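Local structure of penicillin-binding protein PbpB (Mycobacterium tuberculosis, 6KGW) at residues 218-223 with 514-519; 265-270 with 386-391; 477-482 with 493-498. The protein cross-links the peptide subunits of peptidoglycan during cell-wall synthesis, through a penicillin-sensitive transpeptidase domain. All coordinates share one frame; numbering follows the deposited sequence.

Contact 1. Residues 218-223 with 514-519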
loop_
_atom_site.group_PDB
_atom_site.type_symbol
_atom_site.label_atom_id
_atom_site.label_comp_id
_atom_site.label_asym_id
_atom_site.label_seq_id
_atom_site.Cartn_x
_atom_site.Cartn_y
_atom_site.Cartn_z
ATOM N N ALA A 218 11.920 6.577 -12.046
ATOM C CA ALA A 218 12.134 6.189 -10.657
ATOM C C ALA A 218 13.122 5.028 -10.556
ATOM O O ALA A 218 13.298 4.245 -11.491
ATOM C CB ALA A 218 10.797 5.803 -10.009
ATOM N N HIS A 219 13.776 4.924 -9.404
ATOM C CA HIS A 219 14.638 3.777 -9.144
ATOM C C HIS A 219 13.811 2.508 -8.953
ATOM O O HIS A 219 14.241 1.415 -9.336
ATOM C CB HIS A 219 15.498 4.027 -7.907
ATOM C CG HIS A 219 16.707 4.880 -8.146
ATOM N ND1 HIS A 219 17.382 5.510 -7.116
ATOM C CD2 HIS A 219 17.387 5.178 -9.282
ATOM C CE1 HIS A 219 18.412 6.172 -7.612
ATOM N NE2 HIS A 219 18.441 5.985 -8.922
ATOM N N ASN A 220 12.642 2.632 -8.327
ATOM C CA ASN A 220 11.713 1.526 -8.119
ATOM C C ASN A 220 10.307 2.090 -8.143
ATOM O O ASN A 220 10.097 3.297 -7.998
ATOM C CB ASN A 220 11.880 0.805 -6.773
ATOM C CG ASN A 220 13.273 0.831 -6.260
ATOM O OD1 ASN A 220 13.653 1.744 -5.538
ATOM N ND2 ASN A 220 14.049 -0.200 -6.593
ATOM N N VAL A 221 9.344 1.192 -8.284
ATOM C CA VAL A 221 7.931 1.537 -8.241
ATOM C C VAL A 221 7.223 0.324 -7.656
ATOM O O VAL A 221 7.520 -0.815 -8.033
ATOM C CB VAL A 221 7.386 1.921 -9.647
ATOM C CG1 VAL A 221 5.857 2.009 -9.661
ATOM C CG2 VAL A 221 7.962 3.257 -10.126
ATOM N N SER A 222 6.313 0.554 -6.707
ATOM C CA SER A 222 5.541 -0.559 -6.180
ATOM C C SER A 222 4.111 -0.103 -5.919
ATOM O O SER A 222 3.811 1.091 -5.883
ATOM C CB SER A 222 6.196 -1.149 -4.921
ATOM O OG SER A 222 6.539 -0.138 -3.992
ATOM N N ALA A 223 3.225 -1.085 -5.765
ATOM C CA ALA A 223 1.791 -0.841 -5.708
ATOM C C ALA A 223 1.103 -2.023 -5.043
ATOM O O ALA A 223 1.465 -3.187 -5.260
ATOM C CB ALA A 223 1.178 -0.599 -7.097
ATOM N N MET A 514 4.036 3.697 -4.306
ATOM C CA MET A 514 5.240 4.484 -4.046
ATOM C C MET A 514 6.188 4.471 -5.244
ATOM O O MET A 514 6.436 3.426 -5.847
ATOM C CB MET A 514 5.984 4.018 -2.783
ATOM C CG MET A 514 7.236 4.841 -2.492
ATOM S SD MET A 514 8.749 4.241 -3.288
ATOM C CE MET A 514 9.282 2.932 -2.186
ATOM N N LEU A 515 6.718 5.652 -5.568
ATOM C CA LEU A 515 7.742 5.838 -6.592
ATOM C C LEU A 515 9.021 6.288 -5.905
ATOM O O LEU A 515 9.019 7.296 -5.190
ATOM C CB LEU A 515 7.312 6.890 -7.618
ATOM C CG LEU A 515 6.347 6.560 -8.759
ATOM C CD1 LEU A 515 5.140 5.834 -8.270
ATOM C CD2 LEU A 515 5.921 7.844 -9.455
ATOM N N ASP A 516 10.104 5.541 -6.112
ATOM C CA ASP A 516 11.404 5.915 -5.573
ATOM C C ASP A 516 12.061 6.938 -6.494
ATOM O O ASP A 516 12.716 6.580 -7.475
ATOM C CB ASP A 516 12.290 4.689 -5.392
ATOM C CG ASP A 516 13.643 5.045 -4.787
ATOM O OD1 ASP A 516 13.847 6.227 -4.425
ATOM O OD2 ASP A 516 14.505 4.158 -4.670
ATOM N N ASN A 517 11.910 8.220 -6.152
ATOM C CA ASN A 517 12.601 9.358 -6.757
ATOM C C ASN A 517 12.455 9.441 -8.274
ATOM O O ASN A 517 13.452 9.340 -9.004
ATOM C CB ASN A 517 14.085 9.337 -6.409
ATOM C CG ASN A 517 14.723 10.718 -6.557
ATOM O OD1 ASN A 517 14.175 11.731 -6.088
ATOM N ND2 ASN A 517 15.864 10.770 -7.225
ATOM N N PRO A 518 11.251 9.647 -8.786
ATOM C CA PRO A 518 11.090 9.822 -10.232
ATOM C C PRO A 518 11.562 11.197 -10.700
ATOM O O PRO A 518 11.505 12.195 -9.970
ATOM C CB PRO A 518 9.579 9.670 -10.424
ATOM C CG PRO A 518 9.009 10.247 -9.170
ATOM C CD PRO A 518 9.971 9.803 -8.069
ATOM N N ALA A 519 12.025 11.237 -11.951
ATOM C CA ALA A 519 12.250 12.508 -12.633
ATOM C C ALA A 519 10.973 13.077 -13.247
ATOM O O ALA A 519 10.948 14.256 -13.615
ATOM C CB ALA A 519 13.308 12.343 -13.726
HETATM O O HOH W 1 8.782 1.637 -4.881
#
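V221 and L515 pack side by side on the buried face of an antiparallel strand pair, V221 CG2 lying 3.9 Å from L515 CG. With its CG1 anti to the backbone N (chi1 169°), V221 also brings that methyl up to L515 CD1, while V209 and K213 of helix 199-216 pack on the valine. A218 continues this apolar seam past the end of the ladder, its CB 4.1 Å from P518 CB. The backbone of the pair is tightly stitched: S222 N donates to M514 O and M514 N returns a bond of 3.1 Å to S222 O, then D516 N reaches N220 O and H219 N closes the series on D516 O at 2.8 Å.

A water bridges S222 OG and M514 O, but beside it L390 packs on S222 and F265 on M514. The looser part is the H219, N220 and D516 end. D516 sends OD2 to within 3.4 Å of H219 CB, with the ring and carboxylate planes 85° apart; OD1 is held by Q481. The H219 ring leads away from 514-519, and the residue is exposed.

Joining an early strand to the last one in this way is characteristic of the central antiparallel sheet of the penicillin-binding transpeptidase fold.

Contact 2. Residues 265-270 with 386-391. With AIX ((2R,4S)-2-[(1R)-1-{[(2R)-2-amino-2-phenylacetyl]amino}-2-oxoethyl]-5,5-dimethyl-1,3-thiazolidine-4-carboxylic acid), chain E.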
loop_
_atom_site.group_PDB
_atom_site.type_symbol
_atom_site.label_atom_id
_atom_site.label_comp_id
_atom_site.label_asym_id
_atom_site.label_seq_id
_atom_site.Cartn_x
_atom_site.Cartn_y
_atom_site.Cartn_z
ATOM N N PHE A 265 9.937 3.058 4.049
ATOM C CA PHE A 265 10.361 4.377 3.624
ATOM C C PHE A 265 9.684 5.374 4.541
ATOM O O PHE A 265 8.722 5.037 5.233
ATOM C CB PHE A 265 9.963 4.657 2.167
ATOM C CG PHE A 265 8.544 4.277 1.862
ATOM C CD1 PHE A 265 7.507 5.183 2.043
ATOM C CD2 PHE A 265 8.233 2.989 1.413
ATOM C CE1 PHE A 265 6.175 4.823 1.766
ATOM C CE2 PHE A 265 6.918 2.627 1.138
ATOM C CZ PHE A 265 5.889 3.537 1.319
ATOM N N GLU A 266 10.163 6.618 4.526
ATOM C CA GLU A 266 9.410 7.644 5.244
ATOM C C GLU A 266 8.250 8.090 4.368
ATOM O O GLU A 266 8.449 8.351 3.182
ATOM C CB GLU A 266 10.285 8.842 5.619
ATOM C CG GLU A 266 11.441 8.519 6.537
ATOM C CD GLU A 266 12.009 9.761 7.212
ATOM O OE1 GLU A 266 11.246 10.711 7.472
ATOM O OE2 GLU A 266 13.223 9.799 7.482
ATOM N N PRO A 267 7.031 8.154 4.903
ATOM C CA PRO A 267 5.855 8.360 4.044
ATOM C C PRO A 267 5.590 9.812 3.654
ATOM O O PRO A 267 4.858 10.046 2.681
ATOM C CB PRO A 267 4.716 7.817 4.907
ATOM C CG PRO A 267 5.187 8.178 6.330
ATOM C CD PRO A 267 6.667 7.916 6.311
ATOM N N GLY A 268 6.139 10.790 4.371
ATOM C CA GLY A 268 5.748 12.165 4.105
ATOM C C GLY A 268 4.246 12.345 4.225
ATOM O O GLY A 268 3.587 11.739 5.075
ATOM N N SER A 269 3.682 13.115 3.299
ATOM C CA SER A 269 2.321 13.623 3.427
ATOM C C SER A 269 1.206 12.575 3.336
ATOM O O SER A 269 0.074 12.879 3.750
ATOM C CB SER A 269 2.095 14.687 2.369
ATOM O OG SER A 269 2.701 15.859 2.823
ATOM N N VAL A 270 1.449 11.369 2.808
ATOM C CA VAL A 270 0.361 10.393 2.917
ATOM C C VAL A 270 0.058 10.081 4.370
ATOM O O VAL A 270 -1.065 9.689 4.693
ATOM C CB VAL A 270 0.617 9.071 2.167
ATOM C CG1 VAL A 270 0.401 9.272 0.703
ATOM C CG2 VAL A 270 2.012 8.523 2.496
ATOM N N LEU A 386 9.611 8.687 10.858
ATOM C CA LEU A 386 9.081 7.346 11.010
ATOM C C LEU A 386 9.080 6.730 9.625
ATOM O O LEU A 386 9.097 7.440 8.612
ATOM C CB LEU A 386 7.662 7.333 11.598
ATOM C CG LEU A 386 6.481 7.560 10.635
ATOM C CD1 LEU A 386 5.158 7.414 11.353
ATOM C CD2 LEU A 386 6.539 8.913 9.926
ATOM N N SER A 387 9.074 5.404 9.583
ATOM C CA SER A 387 9.074 4.698 8.320
ATOM C C SER A 387 8.008 3.613 8.339
ATOM O O SER A 387 7.644 3.087 9.396
ATOM C CB SER A 387 10.448 4.096 8.018
ATOM O OG SER A 387 10.793 3.153 9.012
ATOM N N MET A 388 7.517 3.277 7.150
ATOM C CA MET A 388 6.507 2.246 7.025
ATOM C C MET A 388 6.654 1.583 5.669
ATOM O O MET A 388 7.259 2.129 4.744
ATOM C CB MET A 388 5.099 2.812 7.160
ATOM C CG MET A 388 4.826 3.869 6.110
ATOM S SD MET A 388 3.175 4.564 6.138
ATOM C CE MET A 388 3.294 5.549 7.613
ATOM N N THR A 389 6.092 0.391 5.573
ATOM C CA THR A 389 6.051 -0.326 4.325
ATOM C C THR A 389 4.857 0.142 3.500
ATOM O O THR A 389 3.908 0.747 4.016
ATOM C CB THR A 389 5.951 -1.823 4.588
ATOM O OG1 THR A 389 4.628 -2.123 5.045
ATOM C CG2 THR A 389 6.948 -2.213 5.654
ATOM N N LEU A 390 4.909 -0.165 2.203
ATOM C CA LEU A 390 3.785 0.145 1.332
ATOM C C LEU A 390 2.517 -0.536 1.823
ATOM O O LEU A 390 1.423 0.035 1.746
ATOM C CB LEU A 390 4.103 -0.278 -0.106
ATOM C CG LEU A 390 3.076 0.153 -1.161
ATOM C CD1 LEU A 390 2.843 1.647 -1.139
ATOM C CD2 LEU A 390 3.517 -0.294 -2.549
ATOM N N LEU A 391 2.650 -1.755 2.353
ATOM C CA LEU A 391 1.484 -2.495 2.812
ATOM C C LEU A 391 0.872 -1.831 4.042
ATOM O O LEU A 391 -0.352 -1.651 4.115
ATOM C CB LEU A 391 1.865 -3.960 3.082
ATOM C CG LEU A 391 0.707 -4.835 3.598
ATOM C CD1 LEU A 391 -0.376 -4.999 2.561
ATOM C CD2 LEU A 391 1.189 -6.195 4.054
HETATM C C8 AIX E . 9.250 18.653 -2.049
HETATM C C5 AIX E . 8.585 18.684 0.268
HETATM C C6 AIX E . 3.712 18.727 -1.331
HETATM N N1 AIX E . 6.021 17.490 1.654
HETATM C C2 AIX E . 2.477 16.509 -1.788
HETATM N N3 AIX E . 2.917 17.271 0.487
HETATM C C4 AIX E . 8.404 17.967 1.594
HETATM C C1 AIX E . 2.474 19.493 -1.794
HETATM C C3 AIX E . 7.009 18.218 2.197
HETATM C C7 AIX E . 9.117 18.016 -0.826
HETATM C C9 AIX E . 8.852 19.965 -2.195
HETATM C C10 AIX E . 8.329 20.642 -1.112
HETATM C C11 AIX E . 8.202 20.008 0.112
HETATM C C12 AIX E . 3.442 17.258 -0.882
HETATM C C13 AIX E . 3.604 18.236 1.316
HETATM C C14 AIX E . 4.652 17.439 2.166
HETATM C C15 AIX E . 4.079 15.980 2.256
HETATM C C16 AIX E . 4.803 18.756 -2.399
HETATM N N2 AIX E . 9.491 18.298 2.535
HETATM O O1 AIX E . 1.303 16.426 -1.249
HETATM O O2 AIX E . 2.768 16.043 -2.887
HETATM O O3 AIX E . 6.847 19.015 3.117
HETATM O O4 AIX E . 4.383 15.129 1.464
HETATM S S1 AIX E . 4.359 19.499 0.211
#
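F265 and M388 are joined by a reciprocal pair of backbone hydrogen bonds, F265 N to M388 O and M388 N to F265 O, both 2.9 Å long. This is a single antiparallel bridge between two loops, and weaker CA-H...O contacts extend it: S387 CA approaches F265 O, and E266 CA lies 3.4 Å from L386 O.

A polar atom also meets an aromatic surface. Placed between its own backbone N and carbonyl carbon (chi1 46°), the F265 ring folds back so that M388 O sits 3.5 Å above the ring plane, over its centre; CE2 reaches on to L390 CB.

Apolar contacts centre on P267. M388, bent at chi3 (72°), turns its methyl CE to within 3.5 Å of P267 CG, and L386 CD2 meets P267 CD at 3.8 Å, each side chain crossing the proline at about a right angle. E266 extends past L386 O, and its OE1 is bonded to Y489 and G385.

The covalent contact lies at the far end of 265-270: S269 OG is bonded to AIX C15, and S269 N makes a weak 2.8 Å bond to O4. S269 and K272 fit the SxxK pattern; a serine acylated by a ring-opened β-lactam, ahead of helix 272-281, is the acyl-enzyme site of the SxxK penicillin-binding proteins.

Contact 3. Residues 477-482 with 493-498. With AIX ((2R,4S)-2-[(1R)-1-{[(2R)-2-amino-2-phenylacetyl]amino}-2-oxoethyl]-5,5-dimethyl-1,3-thiazolidine-4-carboxylic acid), chain E.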
loop_
_atom_site.group_PDB
_atom_site.type_symbol
_atom_site.label_atom_id
_atom_site.label_comp_id
_atom_site.label_asym_id
_atom_site.label_seq_id
_atom_site.Cartn_x
_atom_site.Cartn_y
_atom_site.Cartn_z
ATOM N N GLY A 477 1.859 12.278 -1.406
ATOM C CA GLY A 477 2.980 12.554 -0.524
ATOM C C GLY A 477 4.279 12.752 -1.270
ATOM O O GLY A 477 4.499 12.190 -2.345
ATOM N N THR A 478 5.162 13.542 -0.663
ATOM C CA THR A 478 6.512 13.805 -1.167
ATOM C C THR A 478 7.399 13.886 0.075
ATOM O O THR A 478 7.449 14.924 0.742
ATOM C CB THR A 478 6.590 15.099 -1.984
ATOM O OG1 THR A 478 5.586 15.106 -3.004
ATOM C CG2 THR A 478 7.949 15.249 -2.646
ATOM N N ALA A 479 8.096 12.801 0.378
ATOM C CA ALA A 479 8.954 12.715 1.548
ATOM C C ALA A 479 10.416 12.765 1.127
ATOM O O ALA A 479 10.801 12.171 0.117
ATOM C CB ALA A 479 8.680 11.433 2.327
ATOM N N GLN A 480 11.235 13.467 1.904
ATOM C CA GLN A 480 12.650 13.551 1.578
ATOM C C GLN A 480 13.388 12.312 2.071
ATOM O O GLN A 480 13.126 11.808 3.163
ATOM C CB GLN A 480 13.253 14.811 2.178
ATOM C CG GLN A 480 12.704 16.087 1.568
ATOM C CD GLN A 480 13.170 17.309 2.328
ATOM O OE1 GLN A 480 12.472 17.814 3.224
ATOM N NE2 GLN A 480 14.366 17.783 1.994
ATOM N N GLN A 481 14.283 11.796 1.237
ATOM C CA GLN A 481 15.073 10.636 1.615
ATOM C C GLN A 481 16.338 11.084 2.344
ATOM O O GLN A 481 16.804 12.213 2.194
ATOM C CB GLN A 481 15.444 9.798 0.386
ATOM C CG GLN A 481 14.288 9.373 -0.498
ATOM C CD GLN A 481 14.704 8.308 -1.486
ATOM O OE1 GLN A 481 15.806 7.779 -1.404
ATOM N NE2 GLN A 481 13.836 7.992 -2.430
ATOM N N ILE A 482 16.896 10.181 3.132
ATOM C CA ILE A 482 18.082 10.475 3.929
ATOM C C ILE A 482 19.331 10.270 3.084
ATOM O O ILE A 482 19.477 9.233 2.429
ATOM C CB ILE A 482 18.145 9.591 5.183
ATOM C CG1 ILE A 482 17.006 9.930 6.141
ATOM C CG2 ILE A 482 19.516 9.723 5.825
ATOM C CD1 ILE A 482 15.721 9.178 5.840
ATOM N N VAL A 493 15.808 14.517 -3.383
ATOM C CA VAL A 493 15.588 13.083 -3.563
ATOM C C VAL A 493 14.382 12.689 -2.725
ATOM O O VAL A 493 14.387 12.865 -1.499
ATOM C CB VAL A 493 16.817 12.251 -3.171
ATOM C CG1 VAL A 493 16.556 10.774 -3.451
ATOM C CG2 VAL A 493 18.061 12.733 -3.911
ATOM N N TYR A 494 13.353 12.141 -3.373
ATOM C CA TYR A 494 12.076 11.940 -2.701
ATOM C C TYR A 494 11.550 10.526 -2.881
ATOM O O TYR A 494 11.852 9.841 -3.862
ATOM C CB TYR A 494 11.018 12.934 -3.203
ATOM C CG TYR A 494 11.469 14.384 -3.173
ATOM C CD1 TYR A 494 11.579 15.074 -1.971
ATOM C CD2 TYR A 494 11.772 15.063 -4.345
ATOM C CE1 TYR A 494 11.974 16.405 -1.940
ATOM C CE2 TYR A 494 12.174 16.392 -4.326
ATOM C CZ TYR A 494 12.275 17.057 -3.116
ATOM O OH TYR A 494 12.676 18.383 -3.076
ATOM N N TRP A 495 10.769 10.089 -1.903
ATOM C CA TRP A 495 9.784 9.042 -2.111
ATOM C C TRP A 495 8.485 9.735 -2.482
ATOM O O TRP A 495 7.988 10.552 -1.710
ATOM C CB TRP A 495 9.583 8.193 -0.860
ATOM C CG TRP A 495 10.737 7.333 -0.485
ATOM C CD1 TRP A 495 11.215 6.244 -1.165
ATOM C CD2 TRP A 495 11.527 7.445 0.696
ATOM N NE1 TRP A 495 12.278 5.691 -0.492
ATOM C CE2 TRP A 495 12.481 6.406 0.660
ATOM C CE3 TRP A 495 11.525 8.329 1.782
ATOM C CZ2 TRP A 495 13.418 6.232 1.663
ATOM C CZ3 TRP A 495 12.449 8.156 2.764
ATOM C CH2 TRP A 495 13.393 7.117 2.704
ATOM N N ILE A 496 7.969 9.465 -3.682
ATOM C CA ILE A 496 6.631 9.905 -4.058
ATOM C C ILE A 496 5.657 8.797 -3.703
ATOM O O ILE A 496 5.971 7.603 -3.799
ATOM C CB ILE A 496 6.554 10.264 -5.552
ATOM C CG1 ILE A 496 7.640 11.286 -5.906
ATOM C CG2 ILE A 496 5.162 10.779 -5.892
ATOM C CD1 ILE A 496 7.781 12.419 -4.909
ATOM N N THR A 497 4.464 9.182 -3.295
ATOM C CA THR A 497 3.568 8.230 -2.674
ATOM C C THR A 497 2.146 8.702 -2.927
ATOM O O THR A 497 1.893 9.911 -2.932
ATOM C CB THR A 497 3.957 8.120 -1.185
ATOM O OG1 THR A 497 3.463 6.920 -0.606
ATOM C CG2 THR A 497 3.514 9.303 -0.401
ATOM N N PHE A 498 1.256 7.762 -3.271
ATOM C CA PHE A 498 -0.173 8.034 -3.364
ATOM C C PHE A 498 -0.927 6.879 -2.726
ATOM O O PHE A 498 -0.489 5.725 -2.795
ATOM C CB PHE A 498 -0.661 8.236 -4.815
ATOM C CG PHE A 498 -2.020 8.936 -4.915
ATOM C CD1 PHE A 498 -3.206 8.220 -4.812
ATOM C CD2 PHE A 498 -2.099 10.311 -5.092
ATOM C CE1 PHE A 498 -4.433 8.851 -4.897
ATOM C CE2 PHE A 498 -3.328 10.952 -5.165
ATOM C CZ PHE A 498 -4.491 10.215 -5.072
HETATM C C8 AIX E . 9.250 18.653 -2.049
HETATM C C5 AIX E . 8.585 18.684 0.268
HETATM C C6 AIX E . 3.712 18.727 -1.331
HETATM N N1 AIX E . 6.021 17.490 1.654
HETATM C C2 AIX E . 2.477 16.509 -1.788
HETATM N N3 AIX E . 2.917 17.271 0.487
HETATM C C4 AIX E . 8.404 17.967 1.594
HETATM C C1 AIX E . 2.474 19.493 -1.794
HETATM C C3 AIX E . 7.009 18.218 2.197
HETATM C C7 AIX E . 9.117 18.016 -0.826
HETATM C C9 AIX E . 8.852 19.965 -2.195
HETATM C C10 AIX E . 8.329 20.642 -1.112
HETATM C C11 AIX E . 8.202 20.008 0.112
HETATM C C12 AIX E . 3.442 17.258 -0.882
HETATM C C13 AIX E . 3.604 18.236 1.316
HETATM C C14 AIX E . 4.652 17.439 2.166
HETATM C C15 AIX E . 4.079 15.980 2.256
HETATM C C16 AIX E . 4.803 18.756 -2.399
HETATM N N2 AIX E . 9.491 18.298 2.535
HETATM O O1 AIX E . 1.303 16.426 -1.249
HETATM O O2 AIX E . 2.768 16.043 -2.887
HETATM O O3 AIX E . 6.847 19.015 3.117
HETATM O O4 AIX E . 4.383 15.129 1.464
HETATM S S1 AIX E . 4.359 19.499 0.211
#
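T478 and I496 face each other on antiparallel strands 473-483 and 493-502, T478 CG2 lying 3.6 Å from I496 CD1; the first strand lines the active site and probably carries the K(T/S)G-type motif, ending at G477. With OG1 beside the backbone N (chi1 -52°), T478 sends its methyl over one face of the Y494 ring, 4.0 Å from the centroid, and its hydroxyl to the carboxylate O2 of the opened β-lactam AIX. T478 N donates to AIX O4 over 2.8 Å; S269 N also bonds O4, consistent with an oxyanion hole. Q480 OE1 receives a weak bond from AIX N2, its NE2 being bonded to F490 O, while Q480 CG lies at the edge of Y494, whose CE1 touches the phenyl carbon C7 of AIX.

Backbone pairing sets this shell in place. A479 N to W495 O is nearly straight at 171°, and W495 N returns to A479 O; Q481 N bonds V493 O, and G477 pairs with T497.

Further out, N517 OD1 receives Y494 N, and D516 receives Q481 NE2, which also bonds Y494 O weakly. The Q481 amide thereby stacks on the indole, their planes 17° apart, with Q481 CG 3.5 Å from the centroid of the W495 six-membered ring.

How the contacts relate
All three contacts lie in the transpeptidase domain. Contacts 1 and 3 belong to one antiparallel sheet, their centres about 9 Å apart: strands 221-227, 509-516, 493-502 and 473-483 lie in that order across it, so L515 N can bond I496 O. Contact 2 joins the loop before helix 272-281 to the start of helix 390-401, beside the sheet, its centre about 13 Å from that of contact 1 and 9 Å from that of contact 3. F265 meets both M514 and W495. Along the chain, contact 1 spans the other two, and contact 2 closes before contact 3 opens. Contact 2, joining segments over 100 residues apart, and contact 3, the sheet's part at the ligand, meet at AIX.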